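Local structure of AgaA (Rhizobium radiobacter, 6HLX) at residues V257-A260 and I261-V265; H304-E307 and K308-L312; D434-V437 and D438-E442; Q336-A339 and I340-S344. The protein binds the opine agropinic acid as the periplasmic solute-binding component of an ABC transporter, delivering it for import into the bacterium. All coordinates share one frame; numbering follows the deposited sequence.

Overall arrangement
Each contact is a local i to i+4 arrangement along a helix of this periplasmic binding protein, contact 2 at a helix start; contacts 1 and 4 both pack side chains on strand 240-245. Contact 1, on helix 255-264, is the hub. Its centre lies about 8 Å from that of contact 2, which it touches through a probable hydrogen bond from His305 N to Tyr263 O (2.8 Å). Gln259 reaches the end of contact 3, whose centre is about 17 Å away, while contact 4 is about 14 Å off between centres and comes within about 4 Å at the nearest atoms. Contacts 3 and 4 stay about 17 Å apart at their nearest atoms. Zinc is bound at His304 in contact 2.

Contact 1: V257-A260 and I261-V265; sequences VRQA and IAYAV
Gln259 and Tyr263 stand side by side on one face of helix 255-264, an i to i+4 pair whose polar ends are joined by a water bridge. Both side chains have CG anti to the carbonyl carbon (chi1 -70° for Gln259 and -80° for Tyr263), and the shared torsion sends them off the helix in the same direction. The glutamine chain bends at chi2, and its amide plane ends 49° from the phenol ring, with Gln259 OE1 3.8 Å from Tyr263 CE2. The other end of the amide, NE2, is held by the hydroxyl of Tyr301, which helps set the rotation of the amide and leaves OE1 to the water. Lower on the ring, Tyr263 CD2 sits only 3.2 Å from Gln259 O, the carbonyl that also accepts Tyr263 N. On another side of the helix Ile261 lays CG1 back over the Val257 carbonyl, and its CD1 only grazes Val257 CG1 at 4.5 Å; Ile261 turns instead to Leu243 and Phe245 of strand 240-245. Arg258 is directed elsewhere, toward the carbonyls of Phe252 and Leu443. The water lies in the plane of the tyrosine ring, 2.7 Å from Tyr263 OH, and donates to Gln259 OE1 at 2.8 Å.

Contact 2: H304-E307 and K308-L312; sequences HHVE and KAKAL. With ZN (zinc ion), chain P.
The N-terminal turn of helix 306-315 follows directly on a surface zinc site, with His305 at the N-cap position and His304 binding the metal just before it. Across the turn, the flat side of the His305 imidazole faces the backbone N of Lys308, whose side chain runs roughly perpendicular to that of the histidine, with His305 CB 3.8 Å from Lys308 CB. Lysine CG is anti to its own nitrogen (chi1 -167°), which carries the chain away from the histidine toward Tyr263. Val306 meets Lys310 more loosely, through CG1 against the aliphatic CE at 4.1 Å. The backbone closes the turn with Ala309 N bonded to His305 O (3.0 Å) and Lys310 N to Val306 O (2.9 Å). Glu307 OE1 and Lys310 NZ, of opposite charge, remain 5.9 Å apart, and any attraction is probably modest. His304 coordinates zinc through NE2 at 2.0 Å, with a water at 1.9 Å from the metal, while its ND1 makes a weak hydrogen bond to Tyr263 O. Val306 CG2 flanks the ion at 3.4 Å. Glu345 belongs to the same zinc site in a structure of this protein. An imidazole bound through NE2, with ND1 turned to a backbone carbonyl, is a familiar arrangement at protein zinc sites.

Contact 3: D434-V437 and D438-E442; sequences DAFV and DRALE. With ACT (acetate ion), chain J.
Ala440 CB sits over the face of the Phe436 ring, one turn earlier on helix 426-443, as a CH-pi contact, 4.1 Å from the ring centroid and 26° off its normal, with Phe436 CZ the nearest ring atom to that methyl at 3.7 Å. The ring reaches it because CG is anti to the backbone nitrogen (chi1 156°), which swings the phenyl along the helix; Tyr393 also meets this ring edge-to-face. Val437 and Leu441 run side by side in the same direction and touch through Val437 CG1 and Leu441 CD1 at 3.9 Å. Of the backbone hydrogen bonds, Ala440 N to Phe436 O is short (2.8 Å), whereas those from Asp438 N and Arg439 N to Asp434 O and Ala435 O are weak.

The charged groups occupy another side. Arg439 bends at chi2, and its NH2 lies 3.4 Å from Glu442 OE2 in a salt bridge while also giving a nearly straight hydrogen bond (175°) to O of an acetate at 3.1 Å. That acetate, probably from the crystallisation liquor, lies at the guanidinium edge. Arginine NE is paired separately with Asp410, and Asp438 OD1 with Lys298. The whole is typical of an amphipathic helix: Phe436 and Ala440 pack against helices 388-393 and 411-422 and loop residue Ile285, Val437 and Leu441 against Ile287 and Ile285, with charged groups on another side, where Arg439 also borders helix 411-422.

Contact 4: Q336-A339 and I340-S344; sequences QNTA and IAIQS
Helix 333-347 is the crossover of the beta-alpha-beta unit formed with strands 322-327 and 351-356, and its middle turns pack isoleucine methyls against side chains three and four residues earlier. Ile340 CD1 touches two polar residues of the preceding turn. It meets Gln336 CG at 3.8 Å, the two side chains running side by side, and passes Asn337 OD1 at 3.9 Å. Gln336 presents this CG because it is anti to the backbone nitrogen (chi1 170°), and the rest of its chain extends onward from there, so that methylene rather than amide forms the nearer part of the contact. A second pair repeats the spacing on the buried side: Thr338 CG2 touches Ile342 CD1 at 3.7 Å, again with the chains alongside one another. The threonine methyl is available for this because OG1 is turned back to hydrogen-bond the carbonyl of Phe334, one turn earlier. Both isoleucines hold CG1 anti to the carbonyl carbon and lay it over a carbonyl of the preceding turn, Ile342 CG1 coming to 3.3 Å from Thr338 O. That same oxygen accepts Ile342 N at 2.9 Å, and Ile340 N is bonded likewise to Gln336 O. Beyond the helix, Ile342 rests on Leu243 and Thr338 on Met241, both of strand 240-245, while Gln343 NE2 reaches the carbonyl of Val353. The chemistry therefore divides the work: backbone hydrogen bonds join the turns, methyl and methylene dispersion adds to them, and the buried threonine hydroxyl has its polarity met within the helix by a backbone carbonyl.

Contact 1: V257-A260 and I261-V265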
# COMPACT_ATOMS: atom_id res chain seq x y z
N VAL A 257 -14.03 16.92 16.34
CA VAL A 257 -14.23 15.53 16.78
C VAL A 257 -12.99 14.69 16.41
O VAL A 257 -12.51 13.89 17.22
CB VAL A 257 -15.55 14.89 16.24
CG1 VAL A 257 -15.61 13.38 16.47
CG2 VAL A 257 -16.78 15.58 16.84
N ARG A 258 -12.49 14.88 15.17
CA ARG A 258 -11.32 14.13 14.72
C ARG A 258 -10.11 14.51 15.57
O ARG A 258 -9.40 13.62 16.03
CB ARG A 258 -11.09 14.35 13.21
CG ARG A 258 -12.34 13.98 12.38
CD ARG A 258 -12.05 13.97 10.89
NE ARG A 258 -11.77 15.31 10.36
CZ ARG A 258 -12.53 15.95 9.48
NH1 ARG A 258 -12.14 17.13 9.01
NH2 ARG A 258 -13.68 15.43 9.09
N GLN A 259 -9.94 15.82 15.87
CA GLN A 259 -8.87 16.30 16.76
C GLN A 259 -9.06 15.76 18.17
O GLN A 259 -8.06 15.37 18.79
CB GLN A 259 -8.78 17.84 16.79
CG GLN A 259 -8.26 18.46 15.49
CD GLN A 259 -7.43 19.71 15.73
OE1 GLN A 259 -7.18 20.12 16.86
NE2 GLN A 259 -6.93 20.32 14.68
N ALA A 260 -10.32 15.72 18.71
CA ALA A 260 -10.56 15.16 20.05
C ALA A 260 -10.00 13.73 20.15
O ALA A 260 -9.32 13.41 21.11
CB ALA A 260 -12.05 15.15 20.39
N ILE A 261 -10.24 12.91 19.11
CA ILE A 261 -9.71 11.54 19.04
C ILE A 261 -8.17 11.53 19.03
O ILE A 261 -7.58 10.73 19.76
CB ILE A 261 -10.35 10.79 17.86
CG1 ILE A 261 -11.84 10.54 18.19
CG2 ILE A 261 -9.61 9.47 17.60
CD1 ILE A 261 -12.67 10.08 17.02
N ALA A 262 -7.54 12.45 18.27
CA ALA A 262 -6.08 12.59 18.24
C ALA A 262 -5.52 12.96 19.64
O ALA A 262 -4.44 12.49 20.00
CB ALA A 262 -5.68 13.65 17.23
N TYR A 263 -6.27 13.76 20.44
CA TYR A 263 -5.83 14.14 21.80
C TYR A 263 -6.12 13.06 22.84
O TYR A 263 -5.48 13.02 23.90
CB TYR A 263 -6.51 15.47 22.24
CG TYR A 263 -5.88 16.72 21.66
CD1 TYR A 263 -4.65 17.18 22.13
CD2 TYR A 263 -6.52 17.47 20.68
CE1 TYR A 263 -4.07 18.34 21.62
CE2 TYR A 263 -5.95 18.64 20.17
CZ TYR A 263 -4.72 19.06 20.64
OH TYR A 263 -4.14 20.20 20.13
N ALA A 264 -7.16 12.22 22.60
CA ALA A 264 -7.61 11.23 23.57
C ALA A 264 -6.87 9.91 23.56
O ALA A 264 -6.91 9.17 24.55
CB ALA A 264 -9.10 10.95 23.39
N VAL A 265 -6.27 9.54 22.42
CA VAL A 265 -5.64 8.23 22.33
C VAL A 265 -4.19 8.26 22.77
O VAL A 265 -3.37 8.88 22.10
CB VAL A 265 -5.83 7.58 20.94
CG1 VAL A 265 -5.18 6.19 20.89
CG2 VAL A 265 -7.30 7.48 20.56
O HOH W 1 -5.49 21.73 18.32

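Contact 2: H304-E307 and K308-L312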
# COMPACT_ATOMS: atom_id res chain seq x y z
N HIS A 304 -1.06 13.88 24.37
CA HIS A 304 -2.11 13.11 25.02
C HIS A 304 -2.72 13.99 26.10
O HIS A 304 -2.03 14.37 27.06
CB HIS A 304 -1.60 11.79 25.61
CG HIS A 304 -2.69 11.00 26.26
ND1 HIS A 304 -3.88 10.73 25.60
CD2 HIS A 304 -2.75 10.47 27.50
CE1 HIS A 304 -4.62 10.04 26.46
NE2 HIS A 304 -3.98 9.85 27.61
N HIS A 305 -4.00 14.34 25.93
CA HIS A 305 -4.69 15.23 26.86
C HIS A 305 -6.19 14.99 26.86
O HIS A 305 -6.93 15.60 26.09
CB HIS A 305 -4.35 16.69 26.52
CG HIS A 305 -4.32 17.54 27.73
ND1 HIS A 305 -4.02 18.87 27.67
CD2 HIS A 305 -4.62 17.21 29.01
CE1 HIS A 305 -4.15 19.30 28.92
NE2 HIS A 305 -4.42 18.29 29.75
N VAL A 306 -6.62 14.05 27.71
CA VAL A 306 -8.01 13.60 27.84
C VAL A 306 -8.98 14.75 28.10
O VAL A 306 -10.00 14.84 27.42
CB VAL A 306 -8.12 12.47 28.90
CG1 VAL A 306 -9.58 12.13 29.21
CG2 VAL A 306 -7.36 11.22 28.45
N GLU A 307 -8.67 15.63 29.05
CA GLU A 307 -9.59 16.72 29.38
C GLU A 307 -9.75 17.72 28.21
O GLU A 307 -10.86 18.21 27.99
CB GLU A 307 -9.26 17.40 30.73
CG GLU A 307 -7.97 16.97 31.42
CD GLU A 307 -7.69 15.55 31.89
OE1 GLU A 307 -8.24 15.12 32.93
OE2 GLU A 307 -6.87 14.87 31.24
N LYS A 308 -8.69 17.91 27.40
CA LYS A 308 -8.73 18.74 26.19
C LYS A 308 -9.64 18.07 25.14
O LYS A 308 -10.42 18.75 24.48
CB LYS A 308 -7.32 18.97 25.63
CG LYS A 308 -7.26 20.07 24.58
CD LYS A 308 -5.84 20.38 24.13
CE LYS A 308 -5.73 21.71 23.42
NZ LYS A 308 -6.45 21.73 22.12
N ALA A 309 -9.53 16.73 25.00
CA ALA A 309 -10.37 15.94 24.07
C ALA A 309 -11.84 16.05 24.45
O ALA A 309 -12.68 16.26 23.58
CB ALA A 309 -9.94 14.48 24.08
N LYS A 310 -12.15 15.94 25.77
CA LYS A 310 -13.52 16.10 26.28
C LYS A 310 -14.07 17.48 25.96
O LYS A 310 -15.22 17.59 25.53
CB LYS A 310 -13.58 15.85 27.79
CG LYS A 310 -13.83 14.41 28.15
CD LYS A 310 -14.24 14.28 29.60
CE LYS A 310 -13.38 13.29 30.35
NZ LYS A 310 -13.76 13.23 31.78
N ALA A 311 -13.25 18.55 26.16
CA ALA A 311 -13.70 19.92 25.87
C ALA A 311 -14.00 20.12 24.40
O ALA A 311 -14.99 20.76 24.07
CB ALA A 311 -12.68 20.95 26.36
N LEU A 312 -13.18 19.51 23.49
CA LEU A 312 -13.40 19.57 22.05
C LEU A 312 -14.70 18.92 21.62
O LEU A 312 -15.38 19.47 20.76
CB LEU A 312 -12.21 18.96 21.28
CG LEU A 312 -11.03 19.91 21.05
CD1 LEU A 312 -9.80 19.14 20.60
CD2 LEU A 312 -11.36 20.99 20.02
ZN ZN P . -5.08 8.76 28.92
O HOH W 2 -6.45 7.78 27.98

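Contact 3: D434-V437 and D438-E442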
# COMPACT_ATOMS: atom_id res chain seq x y z
N ASP A 434 4.55 22.54 3.01
CA ASP A 434 4.56 23.10 4.37
C ASP A 434 3.21 23.77 4.68
O ASP A 434 2.68 23.61 5.78
CB ASP A 434 5.71 24.10 4.55
CG ASP A 434 7.10 23.49 4.63
OD1 ASP A 434 7.20 22.28 4.97
OD2 ASP A 434 8.08 24.21 4.36
N ALA A 435 2.65 24.52 3.70
CA ALA A 435 1.33 25.15 3.88
C ALA A 435 0.23 24.07 3.93
O ALA A 435 -0.71 24.18 4.72
CB ALA A 435 1.05 26.14 2.75
N PHE A 436 0.39 23.00 3.13
CA PHE A 436 -0.57 21.88 3.12
C PHE A 436 -0.62 21.25 4.53
O PHE A 436 -1.70 20.99 5.05
CB PHE A 436 -0.16 20.80 2.08
CG PHE A 436 -0.74 19.44 2.42
CD1 PHE A 436 -2.06 19.13 2.11
CD2 PHE A 436 0.00 18.52 3.14
CE1 PHE A 436 -2.62 17.91 2.51
CE2 PHE A 436 -0.56 17.30 3.55
CZ PHE A 436 -1.87 17.00 3.22
N VAL A 437 0.57 21.04 5.15
CA VAL A 437 0.66 20.38 6.46
C VAL A 437 -0.15 21.16 7.54
O VAL A 437 -0.88 20.54 8.32
CB VAL A 437 2.13 20.14 6.87
CG1 VAL A 437 2.24 19.91 8.37
CG2 VAL A 437 2.72 18.95 6.11
N ASP A 438 -0.05 22.50 7.54
CA ASP A 438 -0.83 23.33 8.49
C ASP A 438 -2.33 23.05 8.35
O ASP A 438 -3.02 22.86 9.35
CB ASP A 438 -0.56 24.81 8.21
CG ASP A 438 0.85 25.26 8.54
OD1 ASP A 438 1.62 24.46 9.13
OD2 ASP A 438 1.19 26.43 8.25
N ARG A 439 -2.83 23.01 7.09
CA ARG A 439 -4.26 22.76 6.84
C ARG A 439 -4.64 21.30 7.17
O ARG A 439 -5.73 21.05 7.68
CB ARG A 439 -4.64 23.13 5.41
CG ARG A 439 -6.13 22.98 5.15
CD ARG A 439 -6.79 24.30 4.94
NE ARG A 439 -8.24 24.18 4.75
CZ ARG A 439 -9.14 24.82 5.48
NH1 ARG A 439 -10.43 24.68 5.22
NH2 ARG A 439 -8.76 25.60 6.49
N ALA A 440 -3.73 20.35 6.89
CA ALA A 440 -3.95 18.93 7.19
C ALA A 440 -4.09 18.73 8.71
O ALA A 440 -4.87 17.89 9.16
CB ALA A 440 -2.78 18.10 6.68
N LEU A 441 -3.31 19.46 9.51
CA LEU A 441 -3.40 19.34 10.98
C LEU A 441 -4.68 20.00 11.49
O LEU A 441 -5.40 19.43 12.31
CB LEU A 441 -2.19 20.02 11.63
CG LEU A 441 -0.87 19.27 11.49
CD1 LEU A 441 0.33 20.19 11.81
CD2 LEU A 441 -0.86 18.02 12.40
N GLU A 442 -4.98 21.21 10.99
CA GLU A 442 -6.17 21.94 11.38
C GLU A 442 -7.46 21.12 11.18
O GLU A 442 -8.28 21.03 12.11
CB GLU A 442 -6.25 23.25 10.58
CG GLU A 442 -7.49 24.06 10.91
CD GLU A 442 -7.70 25.31 10.07
OE1 GLU A 442 -8.75 25.97 10.25
OE2 GLU A 442 -6.81 25.62 9.24
C ACT J . -12.01 26.82 7.41
O ACT J . -11.01 26.97 8.18
OXT ACT J . -12.87 25.92 7.52
CH3 ACT J . -12.18 27.83 6.25

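Contact 4: Q336-A339 and I340-S344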
# COMPACT_ATOMS: atom_id res chain seq x y z
N GLN A 336 -6.24 -5.89 15.56
CA GLN A 336 -7.22 -6.14 16.63
C GLN A 336 -6.83 -5.42 17.93
O GLN A 336 -7.67 -4.76 18.54
CB GLN A 336 -7.36 -7.64 16.90
CG GLN A 336 -8.18 -7.92 18.17
CD GLN A 336 -8.53 -9.37 18.27
OE1 GLN A 336 -9.10 -9.93 17.37
NE2 GLN A 336 -8.20 -9.98 19.39
N ASN A 337 -5.55 -5.53 18.34
CA ASN A 337 -5.11 -4.91 19.60
C ASN A 337 -5.08 -3.39 19.52
O ASN A 337 -5.39 -2.72 20.52
CB ASN A 337 -3.78 -5.51 20.07
CG ASN A 337 -3.97 -6.92 20.56
OD1 ASN A 337 -4.96 -7.25 21.22
ND2 ASN A 337 -3.03 -7.78 20.23
N THR A 338 -4.78 -2.84 18.31
CA THR A 338 -4.85 -1.37 18.15
C THR A 338 -6.31 -0.97 18.33
O THR A 338 -6.60 0.03 19.02
CB THR A 338 -4.31 -0.95 16.76
OG1 THR A 338 -2.90 -1.20 16.72
CG2 THR A 338 -4.60 0.56 16.45
N ALA A 339 -7.25 -1.73 17.73
CA ALA A 339 -8.69 -1.42 17.85
C ALA A 339 -9.17 -1.48 19.30
O ALA A 339 -9.91 -0.58 19.74
CB ALA A 339 -9.51 -2.37 16.97
N ILE A 340 -8.73 -2.50 20.06
CA ILE A 340 -9.07 -2.65 21.49
C ILE A 340 -8.56 -1.45 22.30
O ILE A 340 -9.31 -0.88 23.10
CB ILE A 340 -8.55 -4.01 22.04
CG1 ILE A 340 -9.38 -5.18 21.45
CG2 ILE A 340 -8.55 -4.03 23.59
CD1 ILE A 340 -8.75 -6.59 21.65
N ALA A 341 -7.31 -1.03 22.04
CA ALA A 341 -6.72 0.13 22.73
C ALA A 341 -7.51 1.40 22.41
O ALA A 341 -7.84 2.15 23.34
CB ALA A 341 -5.26 0.29 22.33
N ILE A 342 -7.89 1.61 21.13
CA ILE A 342 -8.68 2.79 20.73
C ILE A 342 -10.03 2.80 21.46
O ILE A 342 -10.45 3.83 21.97
CB ILE A 342 -8.80 2.88 19.18
CG1 ILE A 342 -7.41 3.21 18.58
CG2 ILE A 342 -9.87 3.94 18.75
CD1 ILE A 342 -7.30 3.04 17.07
N GLN A 343 -10.69 1.62 21.53
CA GLN A 343 -11.98 1.46 22.19
C GLN A 343 -11.88 1.87 23.66
O GLN A 343 -12.74 2.63 24.13
CB GLN A 343 -12.43 -0.00 22.08
CG GLN A 343 -13.75 -0.30 22.79
CD GLN A 343 -14.04 -1.77 22.78
OE1 GLN A 343 -13.20 -2.60 23.18
NE2 GLN A 343 -15.22 -2.13 22.32
N SER A 344 -10.86 1.38 24.39
CA SER A 344 -10.72 1.71 25.81
C SER A 344 -10.32 3.17 26.02
O SER A 344 -10.85 3.82 26.93
CB SER A 344 -9.78 0.75 26.52
OG SER A 344 -8.53 0.67 25.86